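PDB 4E12: diketoreductase from Acinetobacter baylyi, which reduces dicarbonyl compounds with NADH and, by its family, probably interconverts (3S)-3-hydroxyacyl-CoA and 3-oxoacyl-CoA. Local coordinates for residues K138-H143 with P164-Q169; L207-I212 with A259-E264. One frame throughout, in Å; residues are numbered along the deposited sequence.

Interaction 1: K138-H143 with P164-Q169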
loop_
_atom_site.group_PDB
_atom_site.type_symbol
_atom_site.label_atom_id
_atom_site.label_comp_id
_atom_site.label_asym_id
_atom_site.label_seq_id
_atom_site.Cartn_x
_atom_site.Cartn_y
_atom_site.Cartn_z
ATOM N N LYS A 138 -11.845 27.636 -16.894
ATOM C CA LYS A 138 -12.235 26.495 -17.710
ATOM C C LYS A 138 -11.096 25.504 -17.903
ATOM O O LYS A 138 -11.134 24.704 -18.841
ATOM C CB LYS A 138 -12.741 26.969 -19.081
ATOM C CG LYS A 138 -14.044 27.760 -19.046
ATOM C CD LYS A 138 -14.440 28.187 -20.445
ATOM C CE LYS A 138 -15.821 28.826 -20.480
ATOM N NZ LYS A 138 -16.891 27.848 -20.148
ATOM N N PHE A 139 -10.087 25.563 -17.036
ATOM C CA PHE A 139 -8.930 24.686 -17.143
ATOM C C PHE A 139 -8.800 23.841 -15.881
ATOM O O PHE A 139 -8.919 24.345 -14.763
ATOM C CB PHE A 139 -7.657 25.500 -17.348
ATOM C CG PHE A 139 -6.424 24.673 -17.467
ATOM C CD1 PHE A 139 -5.362 24.841 -16.585
ATOM C CD2 PHE A 139 -6.319 23.712 -18.472
ATOM C CE1 PHE A 139 -4.209 24.071 -16.693
ATOM C CE2 PHE A 139 -5.173 22.936 -18.595
ATOM C CZ PHE A 139 -4.109 23.115 -17.699
ATOM N N LEU A 140 -8.582 22.545 -16.063
ATOM C CA LEU A 140 -8.313 21.660 -14.944
ATOM C C LEU A 140 -7.557 20.433 -15.412
ATOM O O LEU A 140 -7.192 20.322 -16.585
ATOM C CB LEU A 140 -9.609 21.275 -14.216
ATOM C CG LEU A 140 -10.813 20.839 -15.058
ATOM C CD1 LEU A 140 -10.476 19.635 -15.922
ATOM C CD2 LEU A 140 -12.006 20.552 -14.161
ATOM N N ALA A 141 -7.300 19.518 -14.490
ATOM C CA ALA A 141 -6.663 18.269 -14.866
ATOM C C ALA A 141 -7.700 17.171 -14.847
ATOM O O ALA A 141 -8.553 17.141 -13.957
ATOM C CB ALA A 141 -5.522 17.939 -13.920
ATOM N N LEU A 142 -7.633 16.299 -15.851
ATOM C CA LEU A 142 -8.404 15.070 -15.915
ATOM C C LEU A 142 -7.396 13.974 -16.218
ATOM O O LEU A 142 -6.926 13.842 -17.352
ATOM C CB LEU A 142 -9.449 15.155 -17.035
ATOM C CG LEU A 142 -10.434 13.985 -17.113
ATOM C CD1 LEU A 142 -11.269 13.977 -15.830
ATOM C CD2 LEU A 142 -11.325 14.121 -18.337
ATOM N N HIS A 143 -7.072 13.195 -15.196
ATOM C CA HIS A 143 -5.931 12.303 -15.224
ATOM C C HIS A 143 -6.402 10.863 -15.240
ATOM O O HIS A 143 -7.121 10.418 -14.341
ATOM C CB HIS A 143 -5.051 12.569 -14.006
ATOM C CG HIS A 143 -3.773 11.781 -13.990
ATOM N ND1 HIS A 143 -3.488 10.856 -13.011
ATOM C CD2 HIS A 143 -2.713 11.779 -14.834
ATOM C CE1 HIS A 143 -2.304 10.315 -13.251
ATOM N NE2 HIS A 143 -1.814 10.859 -14.351
ATOM N N PRO A 164 -16.293 25.951 -10.513
ATOM C CA PRO A 164 -16.917 24.761 -9.930
ATOM C C PRO A 164 -17.890 24.078 -10.874
ATOM O O PRO A 164 -17.995 22.849 -10.878
ATOM C CB PRO A 164 -17.649 25.309 -8.705
ATOM C CG PRO A 164 -16.892 26.529 -8.348
ATOM C CD PRO A 164 -16.468 27.131 -9.650
ATOM N N GLU A 165 -18.606 24.876 -11.661
ATOM C CA GLU A 165 -19.577 24.351 -12.614
ATOM C C GLU A 165 -18.887 23.553 -13.722
ATOM O O GLU A 165 -19.405 22.532 -14.192
ATOM C CB GLU A 165 -20.400 25.502 -13.208
ATOM C CG GLU A 165 -21.261 25.118 -14.410
ATOM C CD GLU A 165 -22.256 24.010 -14.119
ATOM O OE1 GLU A 165 -22.269 23.491 -12.983
ATOM O OE2 GLU A 165 -23.021 23.651 -15.041
ATOM N N VAL A 166 -17.732 24.054 -14.146
ATOM C CA VAL A 166 -16.880 23.384 -15.119
ATOM C C VAL A 166 -16.375 22.085 -14.511
ATOM O O VAL A 166 -16.461 21.025 -15.132
ATOM C CB VAL A 166 -15.676 24.271 -15.504
ATOM C CG1 VAL A 166 -14.637 23.470 -16.274
ATOM C CG2 VAL A 166 -16.155 25.427 -16.353
ATOM N N TYR A 167 -15.866 22.175 -13.287
ATOM C CA TYR A 167 -15.390 20.999 -12.562
ATOM C C TYR A 167 -16.473 19.924 -12.539
ATOM O O TYR A 167 -16.208 18.776 -12.877
ATOM C CB TYR A 167 -15.011 21.396 -11.137
ATOM C CG TYR A 167 -14.362 20.317 -10.303
ATOM C CD1 TYR A 167 -12.996 20.363 -10.016
ATOM C CD2 TYR A 167 -15.105 19.254 -9.795
ATOM C CE1 TYR A 167 -12.384 19.370 -9.235
ATOM C CE2 TYR A 167 -14.494 18.246 -9.006
ATOM C CZ TYR A 167 -13.140 18.319 -8.738
ATOM O OH TYR A 167 -12.531 17.344 -7.973
ATOM N N GLN A 168 -17.698 20.285 -12.167
ATOM C CA GLN A 168 -18.761 19.296 -12.110
ATOM C C GLN A 168 -19.111 18.745 -13.493
ATOM O O GLN A 168 -19.453 17.567 -13.625
ATOM C CB GLN A 168 -20.015 19.842 -11.419
ATOM C CG GLN A 168 -21.118 18.806 -11.292
ATOM C CD GLN A 168 -20.785 17.683 -10.309
ATOM O OE1 GLN A 168 -19.823 17.770 -9.539
ATOM N NE2 GLN A 168 -21.581 16.619 -10.340
ATOM N N GLN A 169 -19.032 19.575 -14.528
ATOM C CA GLN A 169 -19.297 19.078 -15.874
ATOM C C GLN A 169 -18.251 18.032 -16.271
ATOM O O GLN A 169 -18.596 17.016 -16.875
ATOM C CB GLN A 169 -19.345 20.212 -16.905
ATOM C CG GLN A 169 -20.403 21.258 -16.606
ATOM C CD GLN A 169 -20.484 22.338 -17.667
ATOM O OE1 GLN A 169 -19.858 22.238 -18.724
ATOM N NE2 GLN A 169 -21.251 23.388 -17.383
#
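Val166 and Leu140 bury the largest areas where helix 164-176 lies against strand 139-144, with Lys138 and Tyr167 completing the contact. Both branches of Val166 reach Lys138. CG1, anti to the backbone N (chi1 168°), comes to 4.1 Å from Lys138 CA and so meets the main chain itself, whereas CG2 lies 4.1 Å from Lys138 CG at the root of the lysine chain. The two side chains cross at about a right angle. The lysine takes part through CA and the first carbons of its side chain, although its CB turns away from the helix.

Leu140 points its CB at the helix and makes the touch with one methyl. CD2 reaches Tyr167 CA at 3.8 Å, closer than it comes to the ring, where Tyr167 CD1 is 4.3 Å away and approached obliquely. The same methyl lies at 4.5 Å from Val166 CG1, a looser contact. To get there, the leucine holds CG between its backbone N and carbonyl carbon (chi1 46°), a less common setting; Val170, one helical turn after Val166, also packs on Leu140. Tyr167 takes part through CA and the near part of its ring; its hydroxyl, further out, is hydrogen-bonded to Leu184 O.

On the strand side, Leu140 is joined by backbone hydrogen bonds to Phe117 and Thr119 of strand 116-119. The contact thus seats a helix on one face of the sheet by apolar side chains, as is characteristic of the Rossmann-type NAD-binding domain of 3-hydroxyacyl-CoA dehydrogenases, whose strand here leads to His143, predicted to be important for catalysis.

Interaction 2: L207-I212 with A259-E264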
loop_
_atom_site.group_PDB
_atom_site.type_symbol
_atom_site.label_atom_id
_atom_site.label_comp_id
_atom_site.label_asym_id
_atom_site.label_seq_id
_atom_site.Cartn_x
_atom_site.Cartn_y
_atom_site.Cartn_z
ATOM N N LEU A 207 13.875 -1.457 1.552
ATOM C CA LEU A 207 14.091 -2.764 2.183
ATOM C C LEU A 207 14.928 -3.666 1.284
ATOM O O LEU A 207 15.762 -4.435 1.769
ATOM C CB LEU A 207 12.767 -3.482 2.440
ATOM C CG LEU A 207 11.756 -2.844 3.387
ATOM C CD1 LEU A 207 10.478 -3.697 3.381
ATOM C CD2 LEU A 207 12.382 -2.783 4.780
ATOM N N LEU A 208 14.691 -3.621 -0.026
ATOM C CA LEU A 208 15.459 -4.494 -0.911
ATOM C C LEU A 208 16.889 -3.997 -0.992
ATOM O O LEU A 208 17.840 -4.760 -0.796
ATOM C CB LEU A 208 14.869 -4.532 -2.321
ATOM C CG LEU A 208 15.623 -5.389 -3.355
ATOM C CD1 LEU A 208 15.753 -6.850 -2.906
ATOM C CD2 LEU A 208 14.925 -5.285 -4.704
ATOM N N VAL A 209 17.029 -2.717 -1.308
ATOM C CA VAL A 209 18.339 -2.117 -1.540
ATOM C C VAL A 209 19.232 -2.122 -0.304
ATOM O O VAL A 209 20.464 -2.172 -0.418
ATOM C CB VAL A 209 18.213 -0.698 -2.081
ATOM C CG1 VAL A 209 19.579 -0.058 -2.177
ATOM C CG2 VAL A 209 17.604 -0.738 -3.460
ATOM N N ASP A 210 18.634 -2.071 0.879
ATOM C CA ASP A 210 19.442 -2.084 2.099
ATOM C C ASP A 210 19.693 -3.495 2.603
ATOM O O ASP A 210 20.238 -3.679 3.695
ATOM C CB ASP A 210 18.833 -1.225 3.204
ATOM C CG ASP A 210 18.914 0.276 2.909
ATOM O OD1 ASP A 210 19.768 0.715 2.106
ATOM O OD2 ASP A 210 18.121 1.030 3.490
ATOM N N GLY A 211 19.287 -4.486 1.815
ATOM C CA GLY A 211 19.529 -5.869 2.167
ATOM C C GLY A 211 18.714 -6.421 3.327
ATOM O O GLY A 211 19.151 -7.366 3.985
ATOM N N ILE A 212 17.537 -5.854 3.588
ATOM C CA ILE A 212 16.725 -6.305 4.712
ATOM C C ILE A 212 16.012 -7.612 4.382
ATOM O O ILE A 212 15.979 -8.524 5.209
ATOM C CB ILE A 212 15.648 -5.260 5.094
ATOM C CG1 ILE A 212 16.261 -3.876 5.291
ATOM C CG2 ILE A 212 14.887 -5.694 6.340
ATOM C CD1 ILE A 212 17.349 -3.810 6.354
ATOM N N ALA A 259 17.381 2.856 -8.270
ATOM C CA ALA A 259 17.556 2.993 -9.714
ATOM C C ALA A 259 18.812 2.250 -10.183
ATOM O O ALA A 259 18.755 1.451 -11.124
ATOM C CB ALA A 259 17.613 4.463 -10.113
ATOM N N ALA A 260 19.939 2.494 -9.518
ATOM C CA ALA A 260 21.187 1.806 -9.858
ATOM C C ALA A 260 21.052 0.288 -9.719
ATOM O O ALA A 260 21.661 -0.458 -10.488
ATOM C CB ALA A 260 22.337 2.317 -9.005
ATOM N N TYR A 261 20.262 -0.163 -8.741
ATOM C CA TYR A 261 20.059 -1.584 -8.467
ATOM C C TYR A 261 19.270 -2.227 -9.598
ATOM O O TYR A 261 19.593 -3.321 -10.076
ATOM C CB TYR A 261 19.308 -1.770 -7.137
ATOM C CG TYR A 261 19.069 -3.206 -6.747
ATOM C CD1 TYR A 261 19.966 -3.888 -5.919
ATOM C CD2 TYR A 261 17.943 -3.893 -7.198
ATOM C CE1 TYR A 261 19.739 -5.214 -5.559
ATOM C CE2 TYR A 261 17.709 -5.217 -6.839
ATOM C CZ TYR A 261 18.605 -5.873 -6.024
ATOM O OH TYR A 261 18.372 -7.188 -5.677
ATOM N N LEU A 262 18.239 -1.526 -10.033
ATOM C CA LEU A 262 17.425 -1.975 -11.149
ATOM C C LEU A 262 18.264 -2.006 -12.405
ATOM O O LEU A 262 18.214 -2.969 -13.175
ATOM C CB LEU A 262 16.258 -1.022 -11.371
ATOM C CG LEU A 262 15.110 -0.982 -10.377
ATOM C CD1 LEU A 262 14.127 0.079 -10.843
ATOM C CD2 LEU A 262 14.437 -2.345 -10.345
ATOM N N LYS A 263 19.046 -0.950 -12.597
ATOM C CA LYS A 263 19.829 -0.810 -13.818
ATOM C C LYS A 263 20.788 -1.988 -13.959
ATOM O O LYS A 263 20.810 -2.658 -14.994
ATOM C CB LYS A 263 20.577 0.525 -13.810
ATOM C CG LYS A 263 21.315 0.909 -15.101
ATOM C CD LYS A 263 20.363 1.063 -16.267
ATOM C CE LYS A 263 20.990 1.823 -17.422
ATOM N NZ LYS A 263 22.230 1.188 -17.961
ATOM N N GLU A 264 21.555 -2.250 -12.905
ATOM C CA GLU A 264 22.540 -3.320 -12.899
ATOM C C GLU A 264 21.901 -4.691 -12.954
ATOM O O GLU A 264 22.330 -5.543 -13.735
ATOM C CB GLU A 264 23.423 -3.236 -11.649
ATOM C CG GLU A 264 24.415 -4.396 -11.537
ATOM C CD GLU A 264 25.238 -4.349 -10.260
ATOM O OE1 GLU A 264 25.154 -3.334 -9.537
ATOM O OE2 GLU A 264 25.967 -5.325 -9.980
#
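A single aromatic side chain, Tyr261, makes the whole of one side of this contact, reaching from helix 253-267 to Leu208 and Val209 in the last turn of helix 193-209. Its CB points toward the other helix, and with CG anti to the backbone N (chi1 -179°) the ring is carried outward from its own helix to Leu208. There the closest approach is 3.5 Å, from Leu208 CD2 to Tyr261 CE2. The methyl comes in obliquely, and the two side chains cross at about a right angle. Leu208 also follows the ring to its far end: its CG is 4.0 Å from Tyr261 CZ, while CD1 lies 3.8 Å from Tyr261 OH, so the oxygen is flanked by aliphatic carbon on this side.

Val209 meets the root of the same side chain. Its CG2 is 4.2 Å from Tyr261 CB, and the two side chains run past each other in opposite directions. Leucine and valine thereby share the length of the tyrosine, one at the ring and the other at its stem.

The touching residues of helix 193-209 lie within the Schellman motif that ends it. Ile212 N is hydrogen-bonded to Leu207 O and Gly211 N to Leu208 O, with Gly211 as the C-prime residue at positive phi (71°). Both helices belong to the all-helical C-terminal domain of the 3-hydroxyacyl-CoA dehydrogenase family. Beyond Tyr261, Val209 packs on Glu257 and Phe258 of helix 253-267, and Asp210 forms a salt bridge with Lys254 of that helix. Leu208 also touches Phe280 near the C-terminus, while Ile212, past the helix end, forms backbone hydrogen bonds with the second subunit.

How the interactions relate
Interaction 1 belongs to the NAD-binding domain and interaction 2 to the C-terminal domain, on opposite sides of the chain's centre. Their centres are 40 Å apart, and even their nearest atoms are about 20 Å apart. They follow in series along the chain. Interaction 1 lies nearer the cofactor site: the side chain of Leu140 is about 10 Å from that of Asn120, an NAD(+)-binding residue, though no cofactor is bound to this chain. His143, at the other end of segment 138-143 and predicted to matter for catalysis, is hydrogen-bonded to Ser122 of the same site. Interaction 2 lies away from these sites, beside the interface with the second subunit, whereas no other protein chain of the assembly touches the segments of interaction 1.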